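Local coordinates for manganese-containing pseudocatalase (Thermus thermophilus, PDB 2V8T), which probably breaks down hydrogen peroxide to water and oxygen as a catalase, using a pair of manganese ions in each subunit, at residues A67-G72 with Y234-E239; M44-N49 with L149-L154. All coordinates share one frame; numbering follows the deposited sequence.

Both contacts are buried, and both start from the four-helix bundle that carries the manganese pair. Contact 2 lies inside that bundle and joins helix 36-49 to helix 144-166 through polar amides. Contact 1 instead fixes the end of strand 232-235 and the turn after it on the flank of helix 57-85, and its direct touching is aromatic and aliphatic, with one water adding a polar link. Glu70 in contact 1 bridges the two metals, whereas the side chain of Asn151 in contact 2 is about 9 Å from a manganese ion. The contact centres are about 15 Å apart, and Ala67 CB packs on Met44 N at 3.7 Å. Each contact also reaches a second subunit.

Contact 1. Residues A67-G72 with Y234-E239; sequences ATEELG and YRFSPE. With MN (manganese (II) ion), chain D; MN (manganese (II) ion), chain C.
Phe236 lies against Thr68 and Glu69 where the chain leaves strand 232-235 and meets helix 57-85, one of the helices of the ferritin-like bundle that holds the manganese pair. Phe236 is the centre of an inverse gamma turn, and its CB points toward the helix. From its root outward, CB of Phe236 sits 3.7 Å from CG2 of Thr68, the two side chains running antiparallel as they pass. Farther along the ring, CD2 nears the CB of Glu69, and CE2 of Phe236 touches CB of Glu69 at 3.6 Å, with CG of Glu69 equally near. At the tip, CZ still meets that CG. Over one face of the ring, offset toward the rim, CA of Glu69 makes a CH-pi contact, 4.3 Å from the centroid of the Phe236 ring and 23° off the normal. Because CG of Glu69 is anti to the backbone N (chi1 -178°) and the chain is extended beyond it, the aliphatic part runs past the ring and carries the carboxylate on to polar partners, its plane 37° from the ring plane. There OE2 forms a salt bridge with Arg184, and OE1 is hydrogen-bonded to NE2 of His188, a manganese ligand, so Glu69 is a second-shell residue. With an alanine here instead of Phe236, the CB and CG methylenes of Glu69 would probably lose their aromatic support and face a gap. The next residue, Glu70, bridges the metals, OE1 and OE2 each binding one manganese ion. Beside the CE2 side of the ring, a water donates to both segments: it lies 2.8 Å from OE1 of Glu69 and 3.0 Å from the backbone O of Tyr234.

Contact 2. Residues M44-N49 with L149-L154; sequences MYQSFN and LHNFFL
Gln46 and Asn151 face each other from two helical segments, 44-49 and 149-154, whose backbones stay well apart: the closest CA pair is that of these two residues, at 10.2 Å. Regular i to i+4 bonds, such as Phe48 N to Met44 O and Leu154 N to His150 O, confirm the helical course on both sides. The separation is bridged by side chains, and only 93 Å² is buried between the segments. Gln46 and Asn151 reach out from their own helices to meet midway and join their amides in a reciprocal pair of hydrogen bonds. ND2 of Asn151 donates to OE1 of Gln46 at 2.8 Å and an almost straight 173°, while NE2 of Gln46 returns a bond to OD1 of Asn151 at 3.0 Å. Each donor lies in the plane of the accepting carbonyl, on a lone pair, and the amide planes are just 11° apart, so the two bonds together resist rotation of either group. Gln46 spans the distance because its chain is extended beyond CG (chi2 168°). NE2 of Gln46 is also hydrogen-bonded to the backbone O of Phe139, which marks it as the nitrogen; this is consistent with the Asn151 atom facing it being the oxygen. In one of its two conformers, His150 may add a second grip on that oxygen, with ND1 3.0 Å from OD1 of Asn151. Around the amide pair, Ile63 of helix 57-85 packs on Gln46, and Tyr192 of helix 172-200 on Asn151, so the bridge between helices 36-49 and 144-166 is flanked by the other two helices of the bundle, 57-85 and 172-200.

Contact 1. Residues A67-G72 with Y234-E239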
ATOM      1  N   ALA A  67      20.804  11.434  13.514  1.00  6.57           N
ATOM      2  CA  ALA A  67      19.363  11.549  13.346  1.00  6.47           C
ATOM      3  C   ALA A  67      18.940  13.027  13.376  1.00  6.47           C
ATOM      4  O   ALA A  67      18.085  13.477  12.611  1.00  7.26           O
ATOM      5  CB  ALA A  67      18.631  10.801  14.446  1.00  7.36           C
ATOM      6  N   THR A  68      19.492  13.774  14.347  1.00  6.83           N
ATOM      7  CA  THR A  68      19.136  15.184  14.492  1.00  6.71           C
ATOM      8  C   THR A  68      19.532  15.985  13.260  1.00  6.60           C
ATOM      9  O   THR A  68      18.801  16.848  12.798  1.00  7.14           O
ATOM     10  CB  THR A  68      19.757  15.756  15.767  1.00  7.20           C
ATOM     11  OG1 THR A  68      19.431  14.897  16.846  1.00  7.47           O
ATOM     12  CG2 THR A  68      19.233  17.148  16.054  1.00  7.92           C
ATOM     13  N   GLU A  69      20.745  15.719  12.726  1.00  6.54           N
ATOM     14  CA  GLU A  69      21.145  16.402  11.509  1.00  6.50           C
ATOM     15  C   GLU A  69      20.133  16.118  10.367  1.00  6.34           C
ATOM     16  O   GLU A  69      19.797  17.013   9.585  1.00  6.53           O
ATOM     17  CB  GLU A  69      22.562  15.999  11.054  1.00  6.62           C
ATOM     18  CG  GLU A  69      22.926  16.791   9.813  1.00  6.95           C
ATOM     19  CD  GLU A  69      24.346  16.679   9.291  1.00  6.53           C
ATOM     20  OE1 GLU A  69      25.192  15.959   9.884  1.00  7.15           O
ATOM     21  OE2 GLU A  69      24.588  17.317   8.224  1.00  7.64           O
ATOM     22  N   GLU A  70      19.673  14.858  10.256  1.00  6.31           N
ATOM     23  CA  GLU A  70      18.767  14.533   9.151  1.00  6.21           C
ATOM     24  C   GLU A  70      17.454  15.283   9.245  1.00  6.42           C
ATOM     25  O   GLU A  70      16.798  15.497   8.195  1.00  6.52           O
ATOM     26  CB  GLU A  70      18.511  13.021   9.072  1.00  6.52           C
ATOM     27  CG  GLU A  70      19.720  12.104   8.952  1.00  6.80           C
ATOM     28  CD  GLU A  70      20.579  12.219   7.692  1.00  7.50           C
ATOM     29  OE1 GLU A  70      20.480  13.198   7.003  1.00 11.33           O
ATOM     30  OE2 GLU A  70      21.431  11.327   7.495  1.00  8.94           O
ATOM     31  N   LEU A  71      17.029  15.748  10.417  1.00  6.38           N
ATOM     32  CA  LEU A  71      15.844  16.618  10.492  1.00  6.69           C
ATOM     33  C   LEU A  71      16.029  17.849   9.622  1.00  6.72           C
ATOM     34  O   LEU A  71      15.108  18.309   8.937  1.00  7.50           O
ATOM     35  CB  LEU A  71      15.567  17.055  11.950  1.00  7.10           C
ATOM     36  CG  LEU A  71      15.023  15.988  12.879  1.00  7.28           C
ATOM     37  CD1 LEU A  71      15.140  16.458  14.338  1.00  8.38           C
ATOM     38  CD2 LEU A  71      13.577  15.675  12.550  1.00  8.24           C
ATOM     39  N   GLY A  72      17.206  18.475   9.711  1.00  6.72           N
ATOM     40  CA  GLY A  72      17.479  19.619   8.892  1.00  7.27           C
ATOM     41  C   GLY A  72      17.612  19.292   7.436  1.00  6.70           C
ATOM     42  O   GLY A  72      17.476  20.171   6.564  1.00  7.13           O
ATOM     43  N   TYR A 234      28.963  17.977  13.128  1.00  7.60           N
ATOM     44  CA  TYR A 234      28.407  18.967  14.043  1.00  7.55           C
ATOM     45  C   TYR A 234      27.660  18.255  15.160  1.00  7.50           C
ATOM     46  O   TYR A 234      26.871  17.332  14.891  1.00  8.22           O
ATOM     47  CB  TYR A 234      27.452  19.890  13.319  1.00  7.97           C
ATOM     48  CG  TYR A 234      28.055  20.629  12.151  1.00  8.05           C
ATOM     49  CD1 TYR A 234      27.978  20.120  10.849  1.00  9.38           C
ATOM     50  CD2 TYR A 234      28.738  21.813  12.317  1.00  8.55           C
ATOM     51  CE1 TYR A 234      28.570  20.758   9.789  1.00 10.32           C
ATOM     52  CE2 TYR A 234      29.334  22.469  11.282  1.00  9.53           C
ATOM     53  CZ  TYR A 234      29.298  21.944   9.998  1.00 10.18           C
ATOM     54  OH  TYR A 234      29.900  22.564   8.928  1.00 12.17           O
ATOM     55  N   ARG A 235      27.844  18.739  16.377  1.00  7.75           N
ATOM     56  CA  ARG A 235      27.131  18.256  17.551  1.00  7.72           C
ATOM     57  C   ARG A 235      25.862  19.093  17.689  1.00  7.78           C
ATOM     58  O   ARG A 235      25.904  20.243  18.180  1.00  8.79           O
ATOM     59  CB  ARG A 235      28.022  18.341  18.795  1.00  8.27           C
ATOM     60  CG  ARG A 235      27.387  17.715  20.013  1.00  8.61           C
ATOM     61  CD  ARG A 235      28.285  17.811  21.270  1.00  9.68           C
ATOM     62  NE  ARG A 235      28.412  19.174  21.776  1.00 10.56           N
ATOM     63  CZ  ARG A 235      27.505  19.766  22.587  1.00 10.99           C
ATOM     64  NH1 ARG A 235      26.532  19.077  23.130  1.00 11.17           N
ATOM     65  NH2 ARG A 235      27.624  21.062  22.856  1.00 12.77           N
ATOM     66  N   PHE A 236      24.729  18.550  17.237  1.00  7.45           N
ATOM     67  CA  PHE A 236      23.462  19.257  17.187  1.00  7.56           C
ATOM     68  C   PHE A 236      22.724  19.108  18.543  1.00  7.45           C
ATOM     69  O   PHE A 236      21.647  18.545  18.629  1.00  7.51           O
ATOM     70  CB  PHE A 236      22.578  18.726  16.056  1.00  7.90           C
ATOM     71  CG  PHE A 236      22.990  19.165  14.674  1.00  7.83           C
ATOM     72  CD1 PHE A 236      22.477  20.355  14.152  1.00  9.42           C
ATOM     73  CD2 PHE A 236      23.808  18.393  13.842  1.00  7.84           C
ATOM     74  CE1 PHE A 236      22.780  20.772  12.860  1.00 10.10           C
ATOM     75  CE2 PHE A 236      24.107  18.823  12.569  1.00  8.14           C
ATOM     76  CZ  PHE A 236      23.599  19.984  12.063  1.00  8.64           C
ATOM     77  N   SER A 237      23.318  19.641  19.597  1.00  8.43           N
ATOM     78  CA  SER A 237      22.760  19.512  20.944  1.00  8.69           C
ATOM     79  C   SER A 237      23.331  20.581  21.859  1.00 10.11           C
ATOM     80  O   SER A 237      24.538  20.844  21.771  1.00 11.60           O
ATOM     81  CB  SER A 237      23.142  18.155  21.541  1.00  8.39           C
ATOM     82  OG  SER A 237      22.699  18.018  22.878  1.00  9.00           O
ATOM     83  N   PRO A 238      22.553  21.106  22.802  1.00 10.41           N
ATOM     84  CA  PRO A 238      23.148  22.024  23.799  1.00 11.73           C
ATOM     85  C   PRO A 238      24.289  21.363  24.606  1.00 11.36           C
ATOM     86  O   PRO A 238      25.375  21.955  24.748  1.00 12.89           O
ATOM     87  CB  PRO A 238      21.978  22.455  24.665  1.00 11.71           C
ATOM     88  CG  PRO A 238      20.752  22.285  23.743  1.00 11.41           C
ATOM     89  CD  PRO A 238      21.072  21.035  22.929  1.00 10.53           C
ATOM     90  N   GLU A 239      24.042  20.196  25.141  1.00 11.06           N
ATOM     91  CA  GLU A 239      24.959  19.630  26.154  1.00 11.49           C
ATOM     92  C   GLU A 239      25.235  18.148  25.992  1.00 10.91           C
ATOM     93  O   GLU A 239      26.116  17.616  26.661  1.00 12.74           O
ATOM     94  CB  GLU A 239      24.378  19.719  27.575  0.50 11.97           C
ATOM     95  CG  GLU A 239      24.413  21.089  28.179  0.50 11.91           C
ATOM     96  CD  GLU A 239      25.795  21.682  28.404  0.50 12.46           C
ATOM     97  OE1 GLU A 239      26.801  20.980  28.290  0.50 11.27           O
ATOM     98  OE2 GLU A 239      25.822  22.900  28.704  0.50 13.84           O
TER
HETATM   99 MN    MN D1304      22.859  11.090   5.948  1.00  7.11          MN
HETATM  100 MN    MN C1303      20.865  13.519   4.919  1.00  7.51          MN
HETATM  101  O   HOH W   1      26.822  16.480  12.047  1.00  9.40           O
HETATM  102  O   HOH W   2      20.937  11.448   4.984  0.25  7.17           O
HETATM  103  O   HOH W   3      22.086  13.818   3.073  0.25 11.64           O

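Contact 2. Residues M44-N49 with L149-L154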
ATOM      1  N   MET A  44      16.436   7.963  13.759  1.00  6.49           N
ATOM      2  CA  MET A  44      15.601   8.385  14.870  1.00  6.82           C
ATOM      3  C   MET A  44      15.120   7.167  15.636  1.00  6.49           C
ATOM      4  O   MET A  44      15.268   7.077  16.865  1.00  6.77           O
ATOM      5  CB  MET A  44      14.448   9.218  14.385  1.00  7.53           C
ATOM      6  CG  MET A  44      13.756   9.950  15.409  1.00 10.53           C
ATOM      7  SD  MET A  44      14.737  11.175  16.308  1.00 12.49           S
ATOM      8  CE  MET A  44      14.911  12.193  15.269  1.00 14.38           C
ATOM      9  N   TYR A  45      14.475   6.203  14.939  1.00  6.39           N
ATOM     10  CA  TYR A  45      13.960   5.032  15.643  1.00  6.63           C
ATOM     11  C   TYR A  45      15.073   4.183  16.216  1.00  6.37           C
ATOM     12  O   TYR A  45      14.938   3.658  17.323  1.00  6.72           O
ATOM     13  CB  TYR A  45      12.994   4.243  14.768  1.00  7.35           C
ATOM     14  CG  TYR A  45      11.630   4.880  14.764  1.00  8.49           C
ATOM     15  CD1 TYR A  45      10.635   4.478  15.639  1.00 14.41           C
ATOM     16  CD2 TYR A  45      11.315   5.950  13.949  1.00  8.24           C
ATOM     17  CE1 TYR A  45       9.434   5.106  15.693  1.00 19.01           C
ATOM     18  CE2 TYR A  45      10.096   6.624  13.987  1.00  9.81           C
ATOM     19  CZ  TYR A  45       9.153   6.154  14.893  1.00 14.27           C
ATOM     20  OH  TYR A  45       7.902   6.762  14.946  1.00 18.87           O
ATOM     21  N   GLN A  46      16.198   4.008  15.486  1.00  6.46           N
ATOM     22  CA  GLN A  46      17.300   3.278  16.091  1.00  6.36           C
ATOM     23  C   GLN A  46      17.737   3.944  17.391  1.00  6.68           C
ATOM     24  O   GLN A  46      18.072   3.287  18.379  1.00  7.23           O
ATOM     25  CB  GLN A  46      18.496   3.178  15.133  1.00  6.70           C
ATOM     26  CG  GLN A  46      18.225   2.223  13.977  1.00  6.66           C
ATOM     27  CD  GLN A  46      19.281   2.365  12.908  1.00  8.26           C
ATOM     28  OE1 GLN A  46      20.323   2.963  13.162  1.00 13.03           O
ATOM     29  NE2 GLN A  46      19.048   1.828  11.722  1.00  8.98           N
ATOM     30  N   SER A  47      17.781   5.300  17.407  1.00  6.48           N
ATOM     31  CA  SER A  47      18.196   5.982  18.609  1.00  6.71           C
ATOM     32  C   SER A  47      17.204   5.755  19.745  1.00  6.69           C
ATOM     33  O   SER A  47      17.609   5.544  20.901  1.00  7.55           O
ATOM     34  CB  SER A  47      18.448   7.461  18.355  1.00  7.16           C
ATOM     35  OG  SER A  47      17.290   8.273  18.241  1.00  7.26           O
ATOM     36  N   PHE A  48      15.904   5.776  19.457  1.00  6.62           N
ATOM     37  CA  PHE A  48      14.912   5.491  20.498  1.00  6.59           C
ATOM     38  C   PHE A  48      15.123   4.080  21.052  1.00  6.66           C
ATOM     39  O   PHE A  48      15.063   3.835  22.265  1.00  7.56           O
ATOM     40  CB  PHE A  48      13.486   5.616  19.953  1.00  6.95           C
ATOM     41  CG  PHE A  48      13.111   6.976  19.390  1.00  7.25           C
ATOM     42  CD1 PHE A  48      13.775   8.142  19.733  1.00  7.18           C
ATOM     43  CD2 PHE A  48      12.012   7.054  18.539  1.00  7.93           C
ATOM     44  CE1 PHE A  48      13.361   9.363  19.230  1.00  8.28           C
ATOM     45  CE2 PHE A  48      11.597   8.288  18.047  1.00  8.94           C
ATOM     46  CZ  PHE A  48      12.266   9.428  18.386  1.00  9.18           C
ATOM     47  N   ASN A  49      15.307   3.143  20.114  1.00  6.52           N
ATOM     48  CA  ASN A  49      15.295   1.705  20.419  1.00  6.94           C
ATOM     49  C   ASN A  49      16.649   1.180  20.896  1.00  7.25           C
ATOM     50  O   ASN A  49      16.777  -0.009  21.185  1.00  9.23           O
ATOM     51  CB  ASN A  49      14.879   0.965  19.153  1.00  7.10           C
ATOM     52  CG  ASN A  49      13.447   1.269  18.719  1.00  6.84           C
ATOM     53  OD1 ASN A  49      13.124   0.917  17.486  1.00  8.51           O
ATOM     54  ND2 ASN A  49      12.636   1.764  19.517  1.00  6.18           N
ATOM     55  N   LEU A 149      25.661  -1.651   9.700  1.00  7.18           N
ATOM     56  CA  LEU A 149      25.882  -2.129   8.345  1.00  6.97           C
ATOM     57  C   LEU A 149      24.780  -1.591   7.417  1.00  7.04           C
ATOM     58  O   LEU A 149      25.043  -1.076   6.335  1.00  6.97           O
ATOM     59  CB  LEU A 149      25.936  -3.666   8.357  1.00  7.16           C
ATOM     60  CG  LEU A 149      26.061  -4.302   6.991  1.00  7.71           C
ATOM     61  CD1 LEU A 149      27.343  -3.921   6.254  1.00  9.91           C
ATOM     62  CD2 LEU A 149      25.952  -5.847   7.137  1.00  9.40           C
ATOM     63  N   HIS A 150      23.519  -1.733   7.884  1.00  6.77           N
ATOM     64  CA  HIS A 150      22.420  -1.168   7.135  1.00  6.81           C
ATOM     65  C   HIS A 150      22.624   0.326   6.889  1.00  6.47           C
ATOM     66  O   HIS A 150      22.369   0.805   5.778  1.00  7.11           O
ATOM     67  CB  HIS A 150      21.113  -1.360   7.967  0.80  6.90           C
ATOM     68  CG  HIS A 150      19.965  -0.598   7.409  0.80  7.08           C
ATOM     69  ND1 HIS A 150      19.704   0.706   7.793  0.80  7.62           N
ATOM     70  CD2 HIS A 150      19.062  -0.861   6.439  0.80  7.68           C
ATOM     71  CE1 HIS A 150      18.670   1.152   7.059  0.80  7.89           C
ATOM     72  NE2 HIS A 150      18.248   0.224   6.229  0.80  8.05           N
ATOM     73  N   ASN A 151      23.033   1.064   7.916  1.00  6.44           N
ATOM     74  CA  ASN A 151      23.135   2.520   7.793  1.00  6.57           C
ATOM     75  C   ASN A 151      24.247   2.948   6.830  1.00  6.33           C
ATOM     76  O   ASN A 151      24.109   3.929   6.102  1.00  6.76           O
ATOM     77  CB  ASN A 151      23.389   3.155   9.136  1.00  6.73           C
ATOM     78  CG  ASN A 151      22.207   2.967  10.103  1.00  6.93           C
ATOM     79  OD1 ASN A 151      21.107   2.563   9.704  1.00  7.05           O
ATOM     80  ND2 ASN A 151      22.448   3.305  11.371  1.00  7.91           N
ATOM     81  N   PHE A 152      25.340   2.197   6.826  1.00  6.67           N
ATOM     82  CA  PHE A 152      26.425   2.459   5.851  1.00  6.87           C
ATOM     83  C   PHE A 152      25.878   2.312   4.433  1.00  6.60           C
ATOM     84  O   PHE A 152      26.055   3.174   3.575  1.00  7.01           O
ATOM     85  CB  PHE A 152      27.570   1.488   6.155  1.00  7.17           C
ATOM     86  CG  PHE A 152      28.757   1.661   5.236  1.00  6.92           C
ATOM     87  CD1 PHE A 152      29.739   2.598   5.497  1.00  7.99           C
ATOM     88  CD2 PHE A 152      28.883   0.882   4.101  1.00  7.88           C
ATOM     89  CE1 PHE A 152      30.833   2.748   4.659  1.00  8.75           C
ATOM     90  CE2 PHE A 152      29.976   1.029   3.251  1.00  9.13           C
ATOM     91  CZ  PHE A 152      30.949   1.947   3.552  1.00  8.81           C
ATOM     92  N   PHE A 153      25.193   1.167   4.198  1.00  6.72           N
ATOM     93  CA  PHE A 153      24.519   0.949   2.899  1.00  6.77           C
ATOM     94  C   PHE A 153      23.534   2.076   2.584  1.00  6.48           C
ATOM     95  O   PHE A 153      23.502   2.599   1.477  1.00  6.83           O
ATOM     96  CB  PHE A 153      23.824  -0.413   2.916  1.00  7.10           C
ATOM     97  CG  PHE A 153      22.866  -0.564   1.776  1.00  7.17           C
ATOM     98  CD1 PHE A 153      23.326  -0.696   0.461  1.00  8.30           C
ATOM     99  CD2 PHE A 153      21.507  -0.480   1.973  1.00  8.90           C
ATOM    100  CE1 PHE A 153      22.442  -0.704  -0.605  1.00  9.01           C
ATOM    101  CE2 PHE A 153      20.633  -0.546   0.870  1.00 10.41           C
ATOM    102  CZ  PHE A 153      21.137  -0.635  -0.423  1.00  9.56           C
ATOM    103  N   LEU A 154      22.700   2.442   3.576  1.00  6.92           N
ATOM    104  CA  LEU A 154      21.659   3.442   3.353  1.00  6.85           C
ATOM    105  C   LEU A 154      22.292   4.736   2.864  1.00  6.58           C
ATOM    106  O   LEU A 154      21.776   5.394   1.955  1.00  7.29           O
ATOM    107  CB  LEU A 154      20.879   3.761   4.613  0.50 10.32           C
ATOM    108  CG  LEU A 154      19.380   4.011   4.613  0.50 15.95           C
ATOM    109  CD1 LEU A 154      18.988   4.668   5.993  0.50 17.51           C
ATOM    110  CD2 LEU A 154      18.824   4.601   3.327  0.50 16.16           C
TER